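PDB 3B1R: ribokinase, putative from Burkholderia thailandensis, which probably phosphorylates nucleosides, as a ribokinase (PfkB) family kinase that uses ATP and magnesium, and binds two AMP molecules and a magnesium ion. Local coordinates for residues G70-M75 with L93-E98; V253-G258 with A289-H294. All coordinates share one frame; numbering follows the deposited sequence.

Contact 1 of 2, residues G70-M75 with L93-E98; sequences GDARMM and LGLSRE
Two water molecules converge on the carbonyl oxygen of Ala-72 and tie it to the backbone of Ser-96, taking the place of direct strand-to-strand bonds. The first donates to Ala-72 O over 2.7 Å and accepts from Ser-96 N. The second also donates to Ala-72 O, accepts from Met-74 N and donates a second hydrogen bond to Ser-96 O, 2.9 Å away. Ser-96 O accepts a further bond from a third water, which also donates to Met-74 O. The CA atoms of Arg-73 and Ser-96 are 5.8 Å apart, and the waters fill in between the backbones. The segments open the parallel strands 72-79 and 96-103 of a beta-alpha-beta unit whose crossover is helix 84-93; Gly-94, with positive phi, ends that helix in a Schellman motif. Strand 72-79 pairs directly with strand 11-14 on its other side. Beside the waters, Leu-95 turns its two methyls to different neighbours, CD1 lying against Ala-72 and CD2 4.3 Å from Met-74 SD, and helices 57-67 and 84-93 cover this apolar cluster. On the face that carries Arg-73 and Ser-96, charged groups form a network. Arg-73 has CG anti to its carbonyl carbon and bends at chi2 (-94°), carrying CD past Ser-96 CB. Its guanidinium grips Asp-71 side-on, NE to OD1 and NH2 to OD2 (3.0 Å). Arg-73 NH1 makes a long salt bridge of 3.6 Å to Glu-98 OE2. The Arg-73 guanidinium and the Glu-98 carboxylate are turned 33° apart. Ser-96 OG accepts from Glu-98 N in an ST turn, bracing the corner from which the extended Glu-98 side chain reaches Arg-73.

Contact 2 of 2, residues V253-G258 with A289-H294; sequences VIDPTG and ALKIAH. With AMP (adenosine monophosphate), chain G; AMP (adenosine monophosphate), chain H.
Ile-292 O accepts hydrogen bonds from two backbone N-H groups of the facing loop: Ile-254 N comes nearly head-on at 2.8 Å, and Asp-255 N, at 3.2 Å, lies above the carbonyl plane. The buried Lys-291 side chain starts with CG anti to the backbone N (chi1 -166°) and then curls at every later torsion, which brings NZ back to Asp-255 O at 2.7 Å and to His-294 O at 2.8 Å; Gly-296 O is a further acceptor. The ammonium charge is probably balanced largely by these carbonyls; Asp-255 OD2, 4.2 Å from NZ, is too far for a salt bridge and accepts from Gly-296 N. Asp-255 OD1 accepts from both Thr-257 N, in an Asx turn, and Thr-257 OG1. Asp-255 to Gly-258 begin the DPTGCGD signature of PfkB kinases; Gly-258, N-cap of helix 259-272, donates its N-H to O2P of the AMP in the nucleoside site at 3.0 Å, consistent with the family's anion hole. Ile-292 CD1 packs on Val-253 CG1 and Pro-256 CB and touches the other AMP, probably in the ATP site, 3.5 Å from N7. The loop lies between the C-terminal end of helix 277-291 and strands 18-24 and 109-115, which Thr-257 touches.

How the contacts relate
Contact 1 closes before contact 2 opens along the chain. Their centres are 23 Å apart and their nearest atoms about 13 Å, with no touch between them. Contact 1 belongs to the large mixed sheet, at the side where 96-103 is the outermost strand within the chain; in contact 2, 253-258 lies in the loop after strand 242-245 and before helix 259-272, and 289-294 at the end of helix 277-291. The nearest side chain of contact 1 to an AMP, Met-74, remains about 11 Å from it and about 8 Å from Gly-56 and Asn-60 of the nucleoside site. Contact 1 thus joins a beta-alpha-beta unit at one edge of the sheet, whereas contact 2 links the two AMP sites.

Contact 1 of 2, residues G70-M75 with L93-E98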
# COMPACT_ATOMS: atom_id res chain seq x y z
N GLY A 70 -26.64 17.40 -11.89
CA GLY A 70 -27.02 16.47 -12.94
C GLY A 70 -27.88 15.37 -12.36
O GLY A 70 -27.97 15.20 -11.14
N ASP A 71 -28.53 14.64 -13.26
CA ASP A 71 -29.30 13.45 -12.96
C ASP A 71 -28.40 12.23 -13.17
O ASP A 71 -27.98 11.94 -14.30
CB ASP A 71 -30.50 13.38 -13.91
CG ASP A 71 -31.43 12.22 -13.61
OD1 ASP A 71 -31.00 11.25 -12.94
OD2 ASP A 71 -32.59 12.28 -14.05
N ALA A 72 -28.13 11.52 -12.08
CA ALA A 72 -27.19 10.40 -12.09
C ALA A 72 -27.87 9.09 -11.67
O ALA A 72 -28.31 8.96 -10.53
CB ALA A 72 -26.03 10.71 -11.16
N ARG A 73 -27.94 8.12 -12.58
CA ARG A 73 -28.49 6.79 -12.26
C ARG A 73 -27.39 5.74 -12.18
O ARG A 73 -26.86 5.28 -13.22
CB ARG A 73 -29.56 6.34 -13.28
CG ARG A 73 -30.56 7.43 -13.75
CD ARG A 73 -31.84 7.44 -12.95
NE ARG A 73 -32.63 8.65 -13.20
CZ ARG A 73 -33.75 8.71 -13.92
NH1 ARG A 73 -34.25 7.62 -14.50
NH2 ARG A 73 -34.38 9.87 -14.07
N MET A 74 -27.03 5.36 -10.96
CA MET A 74 -26.00 4.36 -10.71
C MET A 74 -26.49 2.99 -11.10
O MET A 74 -27.58 2.58 -10.70
CB MET A 74 -25.61 4.34 -9.24
CG MET A 74 -24.95 5.61 -8.74
SD MET A 74 -24.73 5.59 -6.95
CE MET A 74 -23.86 4.02 -6.79
N MET A 75 -25.69 2.28 -11.89
CA MET A 75 -25.95 0.90 -12.23
C MET A 75 -24.78 0.08 -11.70
O MET A 75 -23.65 0.26 -12.15
CB MET A 75 -26.09 0.71 -13.74
CG MET A 75 -26.16 -0.75 -14.19
SD MET A 75 -26.74 -0.93 -15.90
CE MET A 75 -28.50 -0.65 -15.69
N LEU A 93 -29.06 11.54 -0.26
CA LEU A 93 -28.55 12.44 -1.30
C LEU A 93 -29.53 12.67 -2.46
O LEU A 93 -29.34 13.61 -3.21
CB LEU A 93 -27.17 12.00 -1.82
CG LEU A 93 -25.92 12.32 -0.97
CD1 LEU A 93 -24.72 11.48 -1.37
CD2 LEU A 93 -25.55 13.80 -0.98
N GLY A 94 -30.56 11.84 -2.60
CA GLY A 94 -31.47 11.94 -3.74
C GLY A 94 -30.95 11.22 -4.98
O GLY A 94 -31.25 11.61 -6.12
N LEU A 95 -30.17 10.17 -4.76
CA LEU A 95 -29.67 9.29 -5.82
C LEU A 95 -30.58 8.09 -6.02
O LEU A 95 -30.87 7.37 -5.07
CB LEU A 95 -28.27 8.80 -5.48
CG LEU A 95 -27.06 9.33 -6.25
CD1 LEU A 95 -27.30 10.64 -7.00
CD2 LEU A 95 -25.88 9.42 -5.28
N SER A 96 -31.02 7.87 -7.25
CA SER A 96 -31.90 6.74 -7.56
C SER A 96 -31.20 5.39 -7.38
O SER A 96 -30.03 5.24 -7.77
CB SER A 96 -32.42 6.85 -8.98
OG SER A 96 -33.37 5.83 -9.23
N ARG A 97 -31.94 4.43 -6.82
CA ARG A 97 -31.47 3.05 -6.65
C ARG A 97 -32.18 2.10 -7.63
O ARG A 97 -32.28 0.90 -7.38
CB ARG A 97 -31.66 2.56 -5.19
CG ARG A 97 -30.87 3.35 -4.15
CD ARG A 97 -30.78 2.64 -2.79
NE ARG A 97 -32.03 2.66 -2.04
CZ ARG A 97 -32.89 1.65 -1.98
NH1 ARG A 97 -32.63 0.51 -2.60
NH2 ARG A 97 -34.01 1.78 -1.28
N GLU A 98 -32.66 2.67 -8.73
CA GLU A 98 -33.33 1.92 -9.80
C GLU A 98 -32.50 0.74 -10.32
O GLU A 98 -33.02 -0.36 -10.53
CB GLU A 98 -33.65 2.87 -10.96
CG GLU A 98 -34.52 2.29 -12.07
CD GLU A 98 -35.03 3.36 -13.03
OE1 GLU A 98 -35.49 3.00 -14.14
OE2 GLU A 98 -34.96 4.57 -12.69
O HOH W 1 -30.48 9.89 -9.23
O HOH W 2 -27.90 6.91 -8.68
O HOH W 3 -29.95 3.76 -10.33

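Contact 2 of 2, residues V253-G258 with A289-H294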
# COMPACT_ATOMS: atom_id res chain seq x y z
N VAL A 253 -3.22 19.90 -1.20
CA VAL A 253 -3.28 18.52 -1.66
C VAL A 253 -3.29 17.59 -0.44
O VAL A 253 -2.30 17.48 0.29
CB VAL A 253 -2.09 18.20 -2.61
CG1 VAL A 253 -2.19 16.78 -3.15
CG2 VAL A 253 -2.04 19.21 -3.77
N ILE A 254 -4.44 16.94 -0.24
CA ILE A 254 -4.69 16.01 0.88
C ILE A 254 -4.81 14.55 0.43
O ILE A 254 -4.19 13.67 1.03
CB ILE A 254 -5.99 16.39 1.65
CG1 ILE A 254 -5.86 17.78 2.29
CG2 ILE A 254 -6.37 15.32 2.69
CD1 ILE A 254 -4.91 17.87 3.46
N ASP A 255 -5.61 14.29 -0.61
CA ASP A 255 -5.86 12.93 -1.06
C ASP A 255 -6.36 12.95 -2.50
O ASP A 255 -7.43 13.51 -2.75
CB ASP A 255 -6.89 12.24 -0.15
CG ASP A 255 -7.16 10.80 -0.55
OD1 ASP A 255 -6.31 10.18 -1.21
OD2 ASP A 255 -8.24 10.27 -0.19
N PRO A 256 -5.60 12.35 -3.44
CA PRO A 256 -6.09 12.32 -4.81
C PRO A 256 -7.05 11.17 -5.12
O PRO A 256 -7.67 11.18 -6.18
CB PRO A 256 -4.81 12.23 -5.66
CG PRO A 256 -3.68 12.11 -4.71
CD PRO A 256 -4.24 11.80 -3.36
N THR A 257 -7.21 10.21 -4.20
CA THR A 257 -8.17 9.12 -4.40
C THR A 257 -9.57 9.63 -4.70
O THR A 257 -10.22 10.23 -3.84
CB THR A 257 -8.24 8.16 -3.18
OG1 THR A 257 -6.91 7.82 -2.77
CG2 THR A 257 -8.99 6.90 -3.56
N GLY A 258 -10.05 9.34 -5.91
CA GLY A 258 -11.33 9.85 -6.37
C GLY A 258 -11.23 10.98 -7.38
O GLY A 258 -12.24 11.37 -7.96
N ALA A 289 -9.65 19.31 -8.85
CA ALA A 289 -8.97 20.18 -7.88
C ALA A 289 -9.70 20.32 -6.54
O ALA A 289 -9.06 20.32 -5.47
CB ALA A 289 -8.69 21.55 -8.48
N LEU A 290 -11.03 20.43 -6.58
CA LEU A 290 -11.84 20.53 -5.36
C LEU A 290 -11.82 19.25 -4.53
O LEU A 290 -11.85 19.32 -3.30
CB LEU A 290 -13.29 20.90 -5.67
CG LEU A 290 -13.56 22.27 -6.30
CD1 LEU A 290 -15.05 22.41 -6.59
CD2 LEU A 290 -13.08 23.43 -5.41
N LYS A 291 -11.81 18.09 -5.19
CA LYS A 291 -11.78 16.83 -4.44
C LYS A 291 -10.46 16.64 -3.69
O LYS A 291 -10.46 16.21 -2.53
CB LYS A 291 -12.06 15.61 -5.34
CG LYS A 291 -12.37 14.32 -4.55
CD LYS A 291 -11.36 13.21 -4.75
CE LYS A 291 -10.04 13.41 -4.05
NZ LYS A 291 -10.10 13.21 -2.55
N ILE A 292 -9.35 16.94 -4.36
CA ILE A 292 -8.00 16.67 -3.84
C ILE A 292 -7.72 17.38 -2.51
O ILE A 292 -6.74 17.08 -1.83
CB ILE A 292 -6.90 17.02 -4.89
CG1 ILE A 292 -5.63 16.21 -4.64
CG2 ILE A 292 -6.60 18.53 -4.90
CD1 ILE A 292 -4.69 16.18 -5.84
N ALA A 293 -8.58 18.33 -2.16
CA ALA A 293 -8.43 19.09 -0.93
C ALA A 293 -9.10 18.39 0.26
O ALA A 293 -9.08 18.90 1.37
CB ALA A 293 -8.98 20.51 -1.11
N HIS A 294 -9.71 17.23 0.00
CA HIS A 294 -10.42 16.48 1.04
C HIS A 294 -10.10 14.98 1.01
O HIS A 294 -9.82 14.42 -0.06
CB HIS A 294 -11.93 16.75 0.97
CG HIS A 294 -12.26 18.21 0.94
ND1 HIS A 294 -12.49 18.95 2.08
CD2 HIS A 294 -12.33 19.08 -0.10
CE1 HIS A 294 -12.73 20.21 1.74
NE2 HIS A 294 -12.63 20.32 0.43
P AMP G . -10.40 6.75 -8.97
O1P AMP G . -9.95 6.51 -10.40
O2P AMP G . -9.33 7.29 -8.04
O3P AMP G . -11.68 7.55 -8.88
O5' AMP G . -10.81 5.30 -8.42
C5' AMP G . -10.89 4.99 -7.03
C4' AMP G . -12.02 3.99 -6.87
O4' AMP G . -11.64 2.77 -7.50
C3' AMP G . -12.26 3.63 -5.40
O3' AMP G . -13.41 4.35 -4.91
C2' AMP G . -12.34 2.10 -5.39
O2' AMP G . -13.53 1.64 -4.73
C1' AMP G . -12.36 1.73 -6.87
N9 AMP G . -11.64 0.53 -7.30
C8 AMP G . -10.38 0.21 -6.96
N7 AMP G . -10.00 -0.94 -7.55
C5 AMP G . -11.05 -1.35 -8.29
C6 AMP G . -11.30 -2.51 -9.15
N6 AMP G . -10.32 -3.43 -9.32
N1 AMP G . -12.51 -2.58 -9.75
C2 AMP G . -13.47 -1.66 -9.57
N3 AMP G . -13.31 -0.57 -8.78
C4 AMP G . -12.13 -0.38 -8.13
P AMP H . -5.64 11.94 -12.03
O1P AMP H . -6.68 10.84 -11.98
O2P AMP H . -4.66 11.85 -10.89
O3P AMP H . -5.03 12.12 -13.40
O5' AMP H . -6.46 13.28 -11.72
C5' AMP H . -7.63 13.56 -12.47
C4' AMP H . -7.77 15.06 -12.62
O4' AMP H . -8.01 15.62 -11.32
C3' AMP H . -6.56 15.78 -13.20
O3' AMP H . -6.49 15.81 -14.64
C2' AMP H . -6.79 17.16 -12.61
O2' AMP H . -7.82 17.89 -13.30
C1' AMP H . -7.31 16.86 -11.22
N9 AMP H . -6.09 16.74 -10.39
C8 AMP H . -5.42 15.62 -10.05
N7 AMP H . -4.33 15.92 -9.29
C5 AMP H . -4.29 17.27 -9.16
C6 AMP H . -3.41 18.26 -8.49
N6 AMP H . -2.32 17.85 -7.81
N1 AMP H . -3.72 19.57 -8.61
C2 AMP H . -4.80 19.99 -9.29
N3 AMP H . -5.64 19.15 -9.92
C4 AMP H . -5.45 17.80 -9.88